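Local structure of vestitone reductase (Medicago sativa, 2P4H) at residues I235-N240 against K292-A297; G126-F131 against G244-C249. The protein catalyses the NADPH-dependent, stereospecific reduction of (3R)-vestitone to the isoflavanol DMI, the penultimate step in the biosynthesis of the phytoalexin medicarpin. All coordinates share one frame; numbering follows the deposited sequence.

Interaction 1 (I235-N240 against K292-A297); sequences IYLLEN and KKLVDA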
ATOM      1  N   ILE A 235      -1.474  11.443   5.065  1.00 12.61           N
ATOM      2  CA  ILE A 235      -1.369  12.766   5.664  1.00 13.56           C
ATOM      3  C   ILE A 235      -2.741  13.279   6.097  1.00 13.42           C
ATOM      4  O   ILE A 235      -2.884  13.860   7.172  1.00 13.75           O
ATOM      5  CB  ILE A 235      -0.700  13.751   4.679  1.00 13.76           C
ATOM      6  CG1 ILE A 235       0.749  13.317   4.435  1.00 15.36           C
ATOM      7  CG2 ILE A 235      -0.744  15.170   5.239  1.00 16.06           C
ATOM      8  CD1 ILE A 235       1.486  14.151   3.397  1.00 17.06           C
ATOM      9  N   TYR A 236      -3.755  13.046   5.271  1.00 12.72           N
ATOM     10  CA  TYR A 236      -5.107  13.484   5.596  1.00 12.58           C
ATOM     11  C   TYR A 236      -5.605  12.855   6.899  1.00 14.07           C
ATOM     12  O   TYR A 236      -6.125  13.544   7.780  1.00 13.87           O
ATOM     13  CB  TYR A 236      -6.075  13.122   4.465  1.00 12.51           C
ATOM     14  CG  TYR A 236      -7.486  13.596   4.726  1.00 13.28           C
ATOM     15  CD1 TYR A 236      -7.869  14.904   4.425  1.00 13.08           C
ATOM     16  CD2 TYR A 236      -8.419  12.759   5.335  1.00 13.41           C
ATOM     17  CE1 TYR A 236      -9.143  15.366   4.729  1.00 13.12           C
ATOM     18  CE2 TYR A 236      -9.699  13.211   5.649  1.00 12.68           C
ATOM     19  CZ  TYR A 236     -10.054  14.515   5.341  1.00 13.83           C
ATOM     20  OH  TYR A 236     -11.319  14.963   5.641  1.00 16.05           O
ATOM     21  N   LEU A 237      -5.447  11.542   7.022  1.00 12.92           N
ATOM     22  CA  LEU A 237      -5.905  10.837   8.213  1.00 13.40           C
ATOM     23  C   LEU A 237      -5.082  11.177   9.453  1.00 13.85           C
ATOM     24  O   LEU A 237      -5.556  11.028  10.579  1.00 14.75           O
ATOM     25  CB  LEU A 237      -5.909   9.330   7.947  1.00 13.23           C
ATOM     26  CG  LEU A 237      -6.944   8.942   6.882  1.00 12.64           C
ATOM     27  CD1 LEU A 237      -6.736   7.501   6.444  1.00 16.66           C
ATOM     28  CD2 LEU A 237      -8.349   9.148   7.437  1.00 14.89           C
ATOM     29  N   LEU A 238      -3.853  11.635   9.250  1.00 13.39           N
ATOM     30  CA  LEU A 238      -3.009  12.030  10.369  1.00 13.95           C
ATOM     31  C   LEU A 238      -3.441  13.409  10.872  1.00 15.42           C
ATOM     32  O   LEU A 238      -3.464  13.658  12.077  1.00 16.87           O
ATOM     33  CB  LEU A 238      -1.541  12.099   9.937  1.00 14.44           C
ATOM     34  CG  LEU A 238      -0.584  12.800  10.912  1.00 14.84           C
ATOM     35  CD1 LEU A 238      -0.461  11.993  12.195  1.00 16.07           C
ATOM     36  CD2 LEU A 238       0.777  12.968  10.256  1.00 15.01           C
ATOM     37  N   GLU A 239      -3.790  14.293   9.938  1.00 15.64           N
ATOM     38  CA  GLU A 239      -4.174  15.667  10.266  1.00 16.63           C
ATOM     39  C   GLU A 239      -5.645  15.894  10.606  1.00 17.43           C
ATOM     40  O   GLU A 239      -5.987  16.894  11.239  1.00 19.60           O
ATOM     41  CB  GLU A 239      -3.788  16.603   9.113  1.00 18.92           C
ATOM     42  CG  GLU A 239      -2.324  16.528   8.696  1.00 21.13           C
ATOM     43  CD  GLU A 239      -1.976  17.504   7.581  1.00 23.48           C
ATOM     44  OE1 GLU A 239      -2.863  17.815   6.754  1.00 26.24           O
ATOM     45  OE2 GLU A 239      -0.811  17.951   7.519  1.00 26.15           O
ATOM     46  N   ASN A 240      -6.513  14.984  10.182  1.00 15.49           N
ATOM     47  CA  ASN A 240      -7.945  15.115  10.441  1.00 16.30           C
ATOM     48  C   ASN A 240      -8.437  14.014  11.369  1.00 17.15           C
ATOM     49  O   ASN A 240      -8.335  12.825  11.060  1.00 17.21           O
ATOM     50  CB  ASN A 240      -8.703  15.091   9.114  1.00 17.29           C
ATOM     51  CG  ASN A 240      -8.353  16.273   8.230  1.00 18.54           C
ATOM     52  OD1 ASN A 240      -8.949  17.346   8.340  1.00 21.35           O
ATOM     53  ND2 ASN A 240      -7.367  16.090   7.360  1.00 17.95           N
ATOM     54  N   LYS A 292     -16.257   4.689  -0.525  1.00 11.18           N
ATOM     55  CA  LYS A 292     -17.213   5.687  -0.063  1.00 11.19           C
ATOM     56  C   LYS A 292     -16.928   6.148   1.373  1.00 11.37           C
ATOM     57  O   LYS A 292     -17.063   7.329   1.680  1.00 10.83           O
ATOM     58  CB  LYS A 292     -18.633   5.122  -0.159  1.00 12.50           C
ATOM     59  CG  LYS A 292     -19.717   6.038   0.388  1.00 14.49           C
ATOM     60  CD  LYS A 292     -21.098   5.456   0.115  1.00 16.35           C
ATOM     61  CE  LYS A 292     -22.205   6.309   0.720  1.00 18.09           C
ATOM     62  NZ  LYS A 292     -22.132   6.336   2.208  1.00 17.23           N
ATOM     63  N   LYS A 293     -16.523   5.234   2.253  1.00 10.24           N
ATOM     64  CA  LYS A 293     -16.252   5.615   3.641  1.00 10.55           C
ATOM     65  C   LYS A 293     -15.178   6.698   3.744  1.00 10.64           C
ATOM     66  O   LYS A 293     -15.338   7.682   4.475  1.00 11.56           O
ATOM     67  CB  LYS A 293     -15.836   4.388   4.456  1.00 10.18           C
ATOM     68  CG  LYS A 293     -15.695   4.653   5.948  1.00 10.55           C
ATOM     69  CD  LYS A 293     -15.196   3.411   6.674  1.00 10.82           C
ATOM     70  CE  LYS A 293     -15.018   3.662   8.168  1.00 11.30           C
ATOM     71  NZ  LYS A 293     -14.536   2.439   8.882  1.00 10.94           N
ATOM     72  N   LEU A 294     -14.085   6.525   3.010  1.00 10.87           N
ATOM     73  CA  LEU A 294     -13.004   7.502   3.042  1.00 10.13           C
ATOM     74  C   LEU A 294     -13.434   8.843   2.442  1.00 11.08           C
ATOM     75  O   LEU A 294     -13.064   9.901   2.950  1.00 11.07           O
ATOM     76  CB  LEU A 294     -11.780   6.950   2.303  1.00 11.67           C
ATOM     77  CG  LEU A 294     -10.529   7.831   2.240  1.00 11.03           C
ATOM     78  CD1 LEU A 294     -10.092   8.229   3.640  1.00 11.57           C
ATOM     79  CD2 LEU A 294      -9.417   7.073   1.532  1.00 12.35           C
ATOM     80  N   VAL A 295     -14.211   8.799   1.365  1.00 11.20           N
ATOM     81  CA  VAL A 295     -14.680  10.026   0.735  1.00 12.62           C
ATOM     82  C   VAL A 295     -15.684  10.730   1.656  1.00 11.92           C
ATOM     83  O   VAL A 295     -15.675  11.960   1.758  1.00 13.45           O
ATOM     84  CB  VAL A 295     -15.316   9.730  -0.647  1.00 12.09           C
ATOM     85  CG1 VAL A 295     -15.964  10.993  -1.213  1.00 15.17           C
ATOM     86  CG2 VAL A 295     -14.240   9.227  -1.609  1.00 13.88           C
ATOM     87  N   ASP A 296     -16.535   9.953   2.330  1.00 12.22           N
ATOM     88  CA  ASP A 296     -17.518  10.513   3.265  1.00 11.75           C
ATOM     89  C   ASP A 296     -16.785  11.202   4.414  1.00 12.15           C
ATOM     90  O   ASP A 296     -17.325  12.111   5.047  1.00 12.77           O
ATOM     91  CB  ASP A 296     -18.414   9.421   3.874  1.00 13.37           C
ATOM     92  CG  ASP A 296     -19.534   8.974   2.954  1.00 15.77           C
ATOM     93  OD1 ASP A 296     -19.797   9.641   1.934  1.00 15.87           O
ATOM     94  OD2 ASP A 296     -20.174   7.946   3.279  1.00 15.95           O
ATOM     95  N   ALA A 297     -15.562  10.756   4.689  1.00 11.67           N
ATOM     96  CA  ALA A 297     -14.764  11.323   5.767  1.00 11.92           C
ATOM     97  C   ALA A 297     -14.114  12.638   5.367  1.00 12.20           C
ATOM     98  O   ALA A 297     -13.463  13.281   6.189  1.00 14.95           O
ATOM     99  CB  ALA A 297     -13.698  10.327   6.219  1.00 11.96           C
TER
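Tyr-236 on helix 227-239 reaches across to Ala-297, and its hydroxyl makes the bond. Tyr-236 OH donates to Ala-297 O at 2.8 Å. This is the only hydrogen bond between the two segments. The carbonyl oxygen sits at the edge of the phenol ring, near its plane and on the CE2 side, with Tyr-236 CE2 to Ala-297 O at 3.8 Å. Seen from the acceptor, the C=O...OH angle is 126°, and the hydroxyl stands somewhat off the carbonyl plane. The ring gets there because CG is anti to the backbone N (chi1 -178°), which carries the phenol out from the helix. The touching atom of Ala-297 is its backbone carbonyl oxygen, not its methyl.

Beside this bond is an apolar contact at the edge of touching. Leu-237 CD2 meets Leu-294 CD1 at 4.3 Å, methyl to methyl. Both side chains are buried. Leu-237 also packs on Ile-121, Val-183 and Leu-185, which belong to the central parallel sheet of the Rossmann-type fold, so Leu-294 reaches a leucine already seated there.

Asn-240 folds back on Tyr-236 within its own segment. Its ND2 donates to Tyr-236 O at 2.9 Å, with an N-H...O angle of 162°. The same ND2 lies 3.2 Å above the plane of the Tyr-236 ring, offset toward the rim. Tyr-236 O also accepts from Asn-240 N, so two bonds grip it where the chain leaves the helix. The contact therefore joins helix 227-239 to segment 292-297 by one directional bond and one apolar touch. The acceptor is a main-chain carbonyl, so the polar link needs no charged group on either side.

Interaction 2 (G126-F131 against G244-C249); sequences GSAVSF and GGRYNC
Arg-246 and Val-129 meet inside the Rossmann-type fold of this reductase. Arg-246 lies on strand 245-248, at one border of the parallel sheet. Val-129 lies in the loop that follows strand 119-125. Strand 182-187 runs between the two strands.

From CB, the arginine heads toward the loop. CG, anti to the carbonyl carbon, and then CD carry the chain onward. The bend at chi3 (79°), about the CG-CD bond, turns the guanidinium at its end toward Glu-168 and Val-129. The side chain packs on Thr-184, Ile-186 and Leu-172, and its NE forms a salt bridge with Glu-168 of helix 158-177, while NH1 bonds to the backbone oxygens of Glu-141 and Asp-143. CZ and NH1 are each 4.0 Å from Val-129 CG1. NH2 is the tip that touches the loop. It lies 3.2 Å from Val-129 CG1, a tight approach oblique to the guanidinium. Ala-128 O is farther from NH2, at 4.2 Å.

No hydrogen bond crosses between the segments. The charge is held by its outside partners, and the valine methyl rests against the group they fix. The loop also approaches the cofactor site: Ser-127 touches Tyr-160, which probably binds NADP(+), as in related enzymes. The loop's own turn is tied at Gly-126 O, which accepts from Val-129 N, Ser-130 N and Ser-130 OG, the hydroxyl at 2.8 Å.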
ATOM      1  N   GLY A 126      -5.748  -5.454  -0.335  1.00 12.96           N
ATOM      2  CA  GLY A 126      -6.993  -5.998  -0.841  1.00 13.22           C
ATOM      3  C   GLY A 126      -7.048  -7.496  -0.594  1.00 12.50           C
ATOM      4  O   GLY A 126      -8.124  -8.093  -0.582  1.00 13.36           O
ATOM      5  N   SER A 127      -5.886  -8.113  -0.390  1.00 12.95           N
ATOM      6  CA  SER A 127      -5.842  -9.548  -0.131  1.00 14.15           C
ATOM      7  C   SER A 127      -6.460  -9.869   1.230  1.00 13.90           C
ATOM      8  O   SER A 127      -6.821 -11.015   1.498  1.00 13.93           O
ATOM      9  CB  SER A 127      -4.400 -10.058  -0.170  1.00 15.31           C
ATOM     10  OG  SER A 127      -3.624  -9.457   0.847  1.00 22.41           O
ATOM     11  N   ALA A 128      -6.580  -8.860   2.089  1.00 12.69           N
ATOM     12  CA  ALA A 128      -7.166  -9.055   3.412  1.00 12.53           C
ATOM     13  C   ALA A 128      -8.695  -9.043   3.380  1.00 12.73           C
ATOM     14  O   ALA A 128      -9.345  -9.308   4.398  1.00 12.85           O
ATOM     15  CB  ALA A 128      -6.657  -7.980   4.378  1.00 12.73           C
ATOM     16  N   VAL A 129      -9.273  -8.739   2.218  1.00 12.16           N
ATOM     17  CA  VAL A 129     -10.729  -8.702   2.086  1.00 14.29           C
ATOM     18  C   VAL A 129     -11.288  -9.493   0.903  1.00 14.25           C
ATOM     19  O   VAL A 129     -12.446  -9.909   0.929  1.00 15.80           O
ATOM     20  CB  VAL A 129     -11.267  -7.241   1.940  1.00 14.35           C
ATOM     21  CG1 VAL A 129     -10.846  -6.402   3.135  1.00 14.29           C
ATOM     22  CG2 VAL A 129     -10.774  -6.615   0.639  1.00 14.53           C
ATOM     23  N   SER A 130     -10.462  -9.704  -0.120  1.00 16.00           N
ATOM     24  CA  SER A 130     -10.901 -10.368  -1.349  1.00 17.06           C
ATOM     25  C   SER A 130     -11.110 -11.879  -1.369  1.00 18.84           C
ATOM     26  O   SER A 130     -11.735 -12.397  -2.296  1.00 20.52           O
ATOM     27  CB  SER A 130      -9.955  -9.979  -2.487  1.00 17.65           C
ATOM     28  OG  SER A 130      -9.915  -8.568  -2.646  1.00 19.25           O
ATOM     29  N   PHE A 131     -10.598 -12.589  -0.370  1.00 19.13           N
ATOM     30  CA  PHE A 131     -10.755 -14.039  -0.328  1.00 21.22           C
ATOM     31  C   PHE A 131     -11.758 -14.437   0.748  1.00 22.57           C
ATOM     32  O   PHE A 131     -11.438 -15.214   1.647  1.00 21.23           O
ATOM     33  CB  PHE A 131      -9.408 -14.716  -0.051  1.00 21.65           C
ATOM     34  CG  PHE A 131      -8.367 -14.464  -1.108  1.00 22.66           C
ATOM     35  CD1 PHE A 131      -7.557 -13.331  -1.058  1.00 22.20           C
ATOM     36  CD2 PHE A 131      -8.197 -15.364  -2.157  1.00 23.39           C
ATOM     37  CE1 PHE A 131      -6.592 -13.101  -2.037  1.00 23.67           C
ATOM     38  CE2 PHE A 131      -7.238 -15.143  -3.140  1.00 23.76           C
ATOM     39  CZ  PHE A 131      -6.433 -14.010  -3.081  1.00 24.89           C
ATOM     40  N   GLY A 244     -11.189   6.364  13.821  1.00 14.62           N
ATOM     41  CA  GLY A 244     -10.152   5.394  13.537  1.00 14.35           C
ATOM     42  C   GLY A 244     -10.860   4.165  12.992  1.00 12.67           C
ATOM     43  O   GLY A 244     -12.091   4.105  12.995  1.00 14.66           O
ATOM     44  N   GLY A 245     -10.093   3.190  12.520  1.00 12.63           N
ATOM     45  CA  GLY A 245     -10.686   1.984  11.971  1.00 11.40           C
ATOM     46  C   GLY A 245     -10.181   1.700  10.569  1.00 11.52           C
ATOM     47  O   GLY A 245      -9.149   2.238  10.154  1.00 11.48           O
ATOM     48  N   ARG A 246     -10.912   0.863   9.835  1.00 11.38           N
ATOM     49  CA  ARG A 246     -10.526   0.485   8.476  1.00 10.39           C
ATOM     50  C   ARG A 246     -11.063   1.431   7.409  1.00 10.13           C
ATOM     51  O   ARG A 246     -12.194   1.903   7.494  1.00 11.03           O
ATOM     52  CB  ARG A 246     -11.053  -0.908   8.130  1.00 10.82           C
ATOM     53  CG  ARG A 246     -10.877  -1.980   9.178  1.00 12.00           C
ATOM     54  CD  ARG A 246     -11.445  -3.280   8.638  1.00 11.85           C
ATOM     55  NE  ARG A 246     -10.530  -3.946   7.715  1.00 12.49           N
ATOM     56  CZ  ARG A 246     -10.887  -4.891   6.851  1.00 11.87           C
ATOM     57  NH1 ARG A 246     -12.155  -5.282   6.763  1.00 12.44           N
ATOM     58  NH2 ARG A 246      -9.968  -5.487   6.105  1.00 13.44           N
ATOM     59  N   TYR A 247     -10.250   1.676   6.387  1.00 10.00           N
ATOM     60  CA  TYR A 247     -10.655   2.517   5.267  1.00  9.80           C
ATOM     61  C   TYR A 247     -10.129   1.957   3.956  1.00  9.57           C
ATOM     62  O   TYR A 247      -8.915   1.802   3.784  1.00 10.35           O
ATOM     63  CB  TYR A 247     -10.113   3.944   5.408  1.00 10.80           C
ATOM     64  CG  TYR A 247     -10.799   4.790   6.452  1.00 10.59           C
ATOM     65  CD1 TYR A 247     -11.899   5.582   6.126  1.00 10.91           C
ATOM     66  CD2 TYR A 247     -10.352   4.788   7.770  1.00 11.49           C
ATOM     67  CE1 TYR A 247     -12.539   6.351   7.091  1.00 11.31           C
ATOM     68  CE2 TYR A 247     -10.986   5.553   8.748  1.00 11.31           C
ATOM     69  CZ  TYR A 247     -12.078   6.330   8.397  1.00 11.57           C
ATOM     70  OH  TYR A 247     -12.720   7.072   9.363  1.00 12.47           O
ATOM     71  N   ASN A 248     -11.037   1.631   3.043  1.00 10.27           N
ATOM     72  CA  ASN A 248     -10.627   1.184   1.715  1.00  9.67           C
ATOM     73  C   ASN A 248     -10.050   2.441   1.061  1.00 10.04           C
ATOM     74  O   ASN A 248     -10.559   3.544   1.278  1.00 11.29           O
ATOM     75  CB  ASN A 248     -11.828   0.744   0.868  1.00 10.20           C
ATOM     76  CG  ASN A 248     -12.239  -0.693   1.107  1.00 10.76           C
ATOM     77  OD1 ASN A 248     -11.437  -1.525   1.531  1.00 11.79           O
ATOM     78  ND2 ASN A 248     -13.498  -1.001   0.805  1.00 11.07           N
ATOM     79  N   CYS A 249      -8.996   2.283   0.273  1.00 10.49           N
ATOM     80  CA  CYS A 249      -8.391   3.414  -0.439  1.00  9.60           C
ATOM     81  C   CYS A 249      -8.173   2.859  -1.844  1.00  9.24           C
ATOM     82  O   CYS A 249      -7.044   2.610  -2.280  1.00  9.94           O
ATOM     83  CB  CYS A 249      -7.071   3.801   0.220  1.00  9.87           C
ATOM     84  SG  CYS A 249      -6.358   5.316  -0.434  1.00 12.66           S
TER

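In the fold
From the N terminus, the chain first reaches 126-131, just after strand 119-125. It then passes through helix 158-177 and strand 182-187 to helix 227-239, which carries 235-240. Strand 245-248 follows soon after, and there interaction 2 closes a loop of more than a hundred residues. The chain goes on to 292-297, where interaction 1 closes a shorter one. The two loops cross, since 235-240 falls inside the first and 292-297 beyond it. The contacts also touch. Lys-293 NZ probably hydrogen-bonds Arg-246 O at 2.8 Å, and Leu-294 packs on Tyr-247. Helix 292-296 thus lies against both helix 227-239 and the border strand of the sheet.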